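Local coordinates for protein alpha-1,4-endofucoidanase (Mariniflexile fucanivorans, PDB 6DLH) that cleaves fucoidan chains internally as a retaining endo-hydrolase of glycoside hydrolase family 107 and carries several bound calcium ions, at residues 62-66 with 582-586; 464-470 with 490-496. All coordinates share one frame; numbering follows the deposited sequence.

Contact 1: 62-66 with 582-586; sequences GIRID and NSDDT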
loop_
_atom_site.group_PDB
_atom_site.type_symbol
_atom_site.label_atom_id
_atom_site.label_comp_id
_atom_site.label_asym_id
_atom_site.label_seq_id
_atom_site.Cartn_x
_atom_site.Cartn_y
_atom_site.Cartn_z
ATOM N N GLY A 62 -7.398 -4.498 2.483
ATOM C CA GLY A 62 -7.063 -5.905 2.309
ATOM C C GLY A 62 -5.797 -6.150 1.484
ATOM O O GLY A 62 -5.411 -7.299 1.284
ATOM N N ILE A 63 -5.150 -5.076 1.013
ATOM C CA ILE A 63 -3.978 -5.199 0.160
ATOM C C ILE A 63 -2.782 -5.543 1.040
ATOM O O ILE A 63 -2.671 -5.028 2.150
ATOM C CB ILE A 63 -3.769 -3.926 -0.688
ATOM C CG1 ILE A 63 -4.895 -3.751 -1.718
ATOM C CG2 ILE A 63 -2.383 -3.894 -1.333
ATOM C CD1 ILE A 63 -5.090 -4.928 -2.661
ATOM N N ARG A 64 -1.914 -6.437 0.539
ATOM C CA ARG A 64 -0.839 -6.995 1.349
ATOM C C ARG A 64 0.480 -6.960 0.574
ATOM O O ARG A 64 0.483 -7.080 -0.646
ATOM C CB ARG A 64 -1.212 -8.415 1.794
ATOM C CG ARG A 64 -2.453 -8.485 2.676
ATOM C CD ARG A 64 -2.186 -7.801 4.004
ATOM N NE ARG A 64 -3.258 -7.914 4.979
ATOM C CZ ARG A 64 -4.098 -6.933 5.289
ATOM N NH1 ARG A 64 -4.034 -5.776 4.650
ATOM N NH2 ARG A 64 -5.000 -7.111 6.239
ATOM N N ILE A 65 1.598 -6.829 1.303
ATOM C CA ILE A 65 2.920 -6.764 0.696
ATOM C C ILE A 65 3.582 -8.147 0.659
ATOM O O ILE A 65 4.717 -8.271 0.193
ATOM C CB ILE A 65 3.798 -5.713 1.411
ATOM C CG1 ILE A 65 4.999 -5.308 0.546
ATOM C CG2 ILE A 65 4.223 -6.206 2.795
ATOM C CD1 ILE A 65 5.775 -4.114 1.061
ATOM N N ASP A 66 2.875 -9.189 1.128
ATOM C CA ASP A 66 3.463 -10.499 1.396
ATOM C C ASP A 66 4.000 -11.188 0.140
ATOM O O ASP A 66 5.038 -11.843 0.198
ATOM C CB ASP A 66 2.532 -11.402 2.213
ATOM C CG ASP A 66 2.279 -10.827 3.593
ATOM O OD1 ASP A 66 1.526 -9.833 3.677
ATOM O OD2 ASP A 66 2.869 -11.346 4.565
ATOM N N ASN A 582 -4.829 -13.793 1.117
ATOM C CA ASN A 582 -4.047 -12.616 0.772
ATOM C C ASN A 582 -2.676 -12.707 1.440
ATOM O O ASN A 582 -1.696 -12.201 0.900
ATOM C CB ASN A 582 -4.757 -11.306 1.140
ATOM C CG ASN A 582 -5.871 -10.903 0.191
ATOM O OD1 ASN A 582 -6.122 -11.569 -0.814
ATOM N ND2 ASN A 582 -6.543 -9.803 0.497
ATOM N N SER A 583 -2.628 -13.346 2.618
ATOM C CA SER A 583 -1.390 -13.583 3.346
ATOM C C SER A 583 -1.616 -14.605 4.459
ATOM O O SER A 583 -2.696 -15.175 4.579
ATOM C CB SER A 583 -0.807 -12.295 3.888
ATOM O OG SER A 583 -1.614 -11.757 4.922
ATOM N N ASP A 584 -0.582 -14.811 5.282
ATOM C CA ASP A 584 -0.603 -15.758 6.385
ATOM C C ASP A 584 -1.634 -15.369 7.445
ATOM O O ASP A 584 -1.977 -16.186 8.297
ATOM C CB ASP A 584 0.772 -15.859 7.049
ATOM C CG ASP A 584 1.659 -16.920 6.424
ATOM O OD1 ASP A 584 1.235 -17.510 5.405
ATOM O OD2 ASP A 584 2.764 -17.150 6.966
ATOM N N ASP A 585 -2.105 -14.118 7.412
ATOM C CA ASP A 585 -2.965 -13.640 8.478
ATOM C C ASP A 585 -4.216 -12.986 7.901
ATOM O O ASP A 585 -4.994 -12.397 8.644
ATOM C CB ASP A 585 -2.185 -12.781 9.482
ATOM C CG ASP A 585 -1.717 -11.420 8.983
ATOM O OD1 ASP A 585 -2.055 -11.049 7.835
ATOM O OD2 ASP A 585 -1.015 -10.730 9.758
ATOM N N THR A 586 -4.415 -13.109 6.582
ATOM C CA THR A 586 -5.470 -12.358 5.920
ATOM C C THR A 586 -6.067 -13.158 4.766
ATOM O O THR A 586 -5.361 -13.572 3.844
ATOM C CB THR A 586 -4.970 -10.975 5.469
ATOM O OG1 THR A 586 -4.407 -10.260 6.573
ATOM C CG2 THR A 586 -6.062 -10.136 4.845
HETATM O O HOH W 1 2.320 -13.940 4.731
HETATM O O HOH W 2 0.360 -9.598 6.411
#

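Contact 2: 464-470 with 490-496; sequences GTLPAWL and EASNYTF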
loop_
_atom_site.group_PDB
_atom_site.type_symbol
_atom_site.label_atom_id
_atom_site.label_comp_id
_atom_site.label_asym_id
_atom_site.label_seq_id
_atom_site.Cartn_x
_atom_site.Cartn_y
_atom_site.Cartn_z
ATOM N N GLY A 464 25.884 -13.171 26.364
ATOM C CA GLY A 464 24.859 -12.399 27.047
ATOM C C GLY A 464 23.937 -13.300 27.868
ATOM O O GLY A 464 24.369 -14.348 28.348
ATOM N N THR A 465 22.663 -12.890 27.995
ATOM C CA THR A 465 21.708 -13.515 28.900
ATOM C C THR A 465 20.639 -14.267 28.109
ATOM O O THR A 465 19.673 -13.670 27.635
ATOM C CB THR A 465 21.123 -12.480 29.875
ATOM O OG1 THR A 465 22.214 -11.914 30.602
ATOM C CG2 THR A 465 20.105 -13.058 30.835
ATOM N N LEU A 466 20.809 -15.592 28.019
ATOM C CA LEU A 466 19.951 -16.456 27.222
ATOM C C LEU A 466 19.007 -17.241 28.128
ATOM O O LEU A 466 19.311 -17.461 29.303
ATOM C CB LEU A 466 20.828 -17.429 26.427
ATOM C CG LEU A 466 21.381 -16.907 25.104
ATOM C CD1 LEU A 466 22.536 -15.943 25.340
ATOM C CD2 LEU A 466 21.835 -18.072 24.233
ATOM N N PRO A 467 17.841 -17.706 27.609
ATOM C CA PRO A 467 17.002 -18.653 28.345
ATOM C C PRO A 467 17.800 -19.915 28.671
ATOM O O PRO A 467 18.541 -20.424 27.825
ATOM C CB PRO A 467 15.863 -18.964 27.361
ATOM C CG PRO A 467 15.819 -17.765 26.428
ATOM C CD PRO A 467 17.266 -17.336 26.301
ATOM N N ALA A 468 17.670 -20.382 29.922
ATOM C CA ALA A 468 18.318 -21.599 30.378
ATOM C C ALA A 468 17.843 -22.780 29.533
ATOM O O ALA A 468 18.556 -23.781 29.406
ATOM C CB ALA A 468 18.018 -21.821 31.844
ATOM N N TRP A 469 16.638 -22.637 28.957
ATOM C CA TRP A 469 15.977 -23.703 28.219
ATOM C C TRP A 469 16.454 -23.798 26.767
ATOM O O TRP A 469 16.156 -24.788 26.100
ATOM C CB TRP A 469 14.450 -23.575 28.313
ATOM C CG TRP A 469 13.888 -22.228 27.967
ATOM C CD1 TRP A 469 13.517 -21.246 28.841
ATOM C CD2 TRP A 469 13.589 -21.724 26.650
ATOM N NE1 TRP A 469 13.012 -20.168 28.162
ATOM C CE2 TRP A 469 13.043 -20.430 26.817
ATOM C CE3 TRP A 469 13.728 -22.234 25.348
ATOM C CZ2 TRP A 469 12.652 -19.639 25.734
ATOM C CZ3 TRP A 469 13.338 -21.451 24.279
ATOM C CH2 TRP A 469 12.811 -20.170 24.473
ATOM N N LEU A 470 17.207 -22.792 26.295
ATOM C CA LEU A 470 17.577 -22.667 24.890
ATOM C C LEU A 470 18.883 -23.413 24.603
ATOM O O LEU A 470 19.879 -23.240 25.307
ATOM C CB LEU A 470 17.689 -21.181 24.527
ATOM C CG LEU A 470 17.821 -20.854 23.036
ATOM C CD1 LEU A 470 16.495 -21.025 22.299
ATOM C CD2 LEU A 470 18.363 -19.444 22.838
ATOM N N GLU A 490 7.353 -19.119 32.256
ATOM C CA GLU A 490 8.225 -18.191 31.543
ATOM C C GLU A 490 7.427 -16.947 31.153
ATOM O O GLU A 490 6.377 -17.047 30.521
ATOM C CB GLU A 490 8.896 -18.864 30.338
ATOM C CG GLU A 490 9.647 -17.904 29.424
ATOM C CD GLU A 490 10.987 -17.413 29.944
ATOM O OE1 GLU A 490 11.999 -18.122 29.742
ATOM O OE2 GLU A 490 11.017 -16.323 30.546
ATOM N N ALA A 491 7.946 -15.781 31.556
ATOM C CA ALA A 491 7.255 -14.510 31.406
ATOM C C ALA A 491 8.263 -13.381 31.190
ATOM O O ALA A 491 7.907 -12.208 31.263
ATOM C CB ALA A 491 6.396 -14.252 32.621
ATOM N N SER A 492 9.520 -13.742 30.920
ATOM C CA SER A 492 10.546 -12.733 30.719
ATOM C C SER A 492 10.935 -12.640 29.244
ATOM O O SER A 492 10.876 -13.626 28.509
ATOM C CB SER A 492 11.747 -12.988 31.596
ATOM O OG SER A 492 12.489 -14.105 31.128
ATOM N N ASN A 493 11.337 -11.432 28.834
ATOM C CA ASN A 493 11.890 -11.187 27.513
ATOM C C ASN A 493 13.403 -11.417 27.552
ATOM O O ASN A 493 13.983 -11.605 28.622
ATOM C CB ASN A 493 11.446 -9.823 26.978
ATOM C CG ASN A 493 9.945 -9.741 26.783
ATOM O OD1 ASN A 493 9.251 -10.756 26.806
ATOM N ND2 ASN A 493 9.426 -8.539 26.591
ATOM N N TYR A 494 14.039 -11.444 26.374
ATOM C CA TYR A 494 15.478 -11.641 26.316
ATOM C C TYR A 494 16.101 -10.717 25.272
ATOM O O TYR A 494 15.472 -10.374 24.273
ATOM C CB TYR A 494 15.835 -13.110 26.055
ATOM C CG TYR A 494 15.532 -14.069 27.179
ATOM C CD1 TYR A 494 14.262 -14.602 27.332
ATOM C CD2 TYR A 494 16.515 -14.463 28.078
ATOM C CE1 TYR A 494 13.965 -15.484 28.358
ATOM C CE2 TYR A 494 16.237 -15.351 29.107
ATOM C CZ TYR A 494 14.956 -15.864 29.246
ATOM O OH TYR A 494 14.643 -16.739 30.247
ATOM N N THR A 495 17.346 -10.312 25.540
ATOM C CA THR A 495 18.169 -9.563 24.609
ATOM C C THR A 495 19.594 -10.096 24.708
ATOM O O THR A 495 20.212 -10.037 25.773
ATOM C CB THR A 495 18.126 -8.058 24.903
ATOM O OG1 THR A 495 16.763 -7.631 24.883
ATOM C CG2 THR A 495 18.937 -7.245 23.915
ATOM N N PHE A 496 20.106 -10.618 23.589
ATOM C CA PHE A 496 21.457 -11.152 23.567
ATOM C C PHE A 496 22.047 -11.057 22.160
ATOM O O PHE A 496 21.357 -10.721 21.199
ATOM C CB PHE A 496 21.473 -12.581 24.118
ATOM C CG PHE A 496 20.507 -13.512 23.432
ATOM C CD1 PHE A 496 19.152 -13.472 23.725
ATOM C CD2 PHE A 496 20.951 -14.416 22.476
ATOM C CE1 PHE A 496 18.265 -14.327 23.085
ATOM C CE2 PHE A 496 20.065 -15.279 21.847
ATOM C CZ PHE A 496 18.723 -15.230 22.150
HETATM O O HOH W 3 18.649 -11.356 28.187
HETATM O O HOH W 4 22.522 -10.356 27.206
#

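Contact 1: 62-66 with 582-586
The hairpin turn 583-586 of an Ig-like domain docks here on the loop before helix 66-71, with Thr586 gripped by Arg64. The turn is type I and links strands 578-583 and 586-590. A classic beta bulge sits at its base: the N atoms of Asn582 and Ser583 both bond to Thr586 O. The other partner belongs to the domain built on the parallel sheet, probably the GH29-like catalytic domain, so this is an interdomain contact. Arg64 has CG anti to its carbonyl carbon (chi1 -62°), and a bend at the next bond (chi2 -66°) turns the guanidinium over to the hairpin. It takes one atom side-on with two nitrogens. Arg64 NE donates to Thr586 OG1 at 3.1 Å, with an N-H...O angle of 155°, and Arg64 NH2 lies 3.2 Å from the same OG1, which sits in the guanidinium plane. Thr586 OG1 in turn donates a hydrogen bond to Asp585 OD1, 2.8 Å away, meeting that oxygen from above the carboxylate plane. On the far side Arg64 NH1 bonds to Ile63 O at 2.9 Å and forms a salt bridge with Asp127, so both ends of the group are held. With an alanine here, Thr586 OG1 would probably lose both of its arginine donors, Asp127 its salt bridge to this side chain, and a gap would open between loop and turn. Beside the arginine, Asn582 ND2 makes a weak, bent bond to Gly62 O at 2.9 Å. The amide and guanidinium planes stand almost perpendicular. Asp66 lays its carboxylate against Ser583 CB, which is 3.4 Å from Asp66 OD1. Two waters finish the seam: one donates to Asp66 OD1 and Asp585 OD1, the other donates to Asp66 OD2 at 2.7 Å and accepts from Asp584 N.

Contact 2: 464-470 with 490-496
Pro467 lies flat on the ring of Tyr494, and this is the tight part of a contact inside an Ig-like domain. Pro467 CG stands 3.4 Å from the centre of the Tyr494 ring, almost on its normal, in a CH-pi contact. Next along, Leu466 CG covers one face of Phe496, 3.9 Å from the ring centre and offset toward the rim. Phe496 CG sits between its backbone N and carbonyl carbon (chi1 54°), which brings the ring under the leucine. Polar bonds close the other end. Trp469 NE1 gives a 2.8 Å bond to Glu490 OE1, nearly straight at 163° and in the indole plane, on the anti lone pair. Tyr494 OH donates to the syn lone pair of Glu490 OE1 at 3.0 Å. Glu490 OE2 takes Ser492 OG and Ser492 N, so the carboxylate is fixed at both oxygens.

The side at Thr465 and Thr495 is loose and wet. There the backbones are joined by two waters: one links Thr465 O to Thr495 N, the other Thr465 N to Thr495 O. Strand 494-502 is the middle of a three-stranded antiparallel sheet. Strand 459-464 flanks it and leads into the proline loop. Strand 505-513 lies on its other flank, where Leu513 touches both Pro467 and Tyr494.

From the N terminus, the chain first passes through 62-66, in the loop between strand 46-49 of the parallel sheet and helix 66-71. It then completes that sheet and its helices and enters the Ig-like domains. Contact 2 comes next and closes a short loop of 19 residues, holding strands 471-476 and 479-484. It ties together parts of one Ig-like domain. Contact 1 closes only later, when the hairpin at 582-586 of the following Ig-like domain returns to the parallel-sheet domain. Its loop spans 515 residues and contains contact 2 entirely, so the two nest without crossing. They do not touch: their nearest atoms are about 20 Å apart.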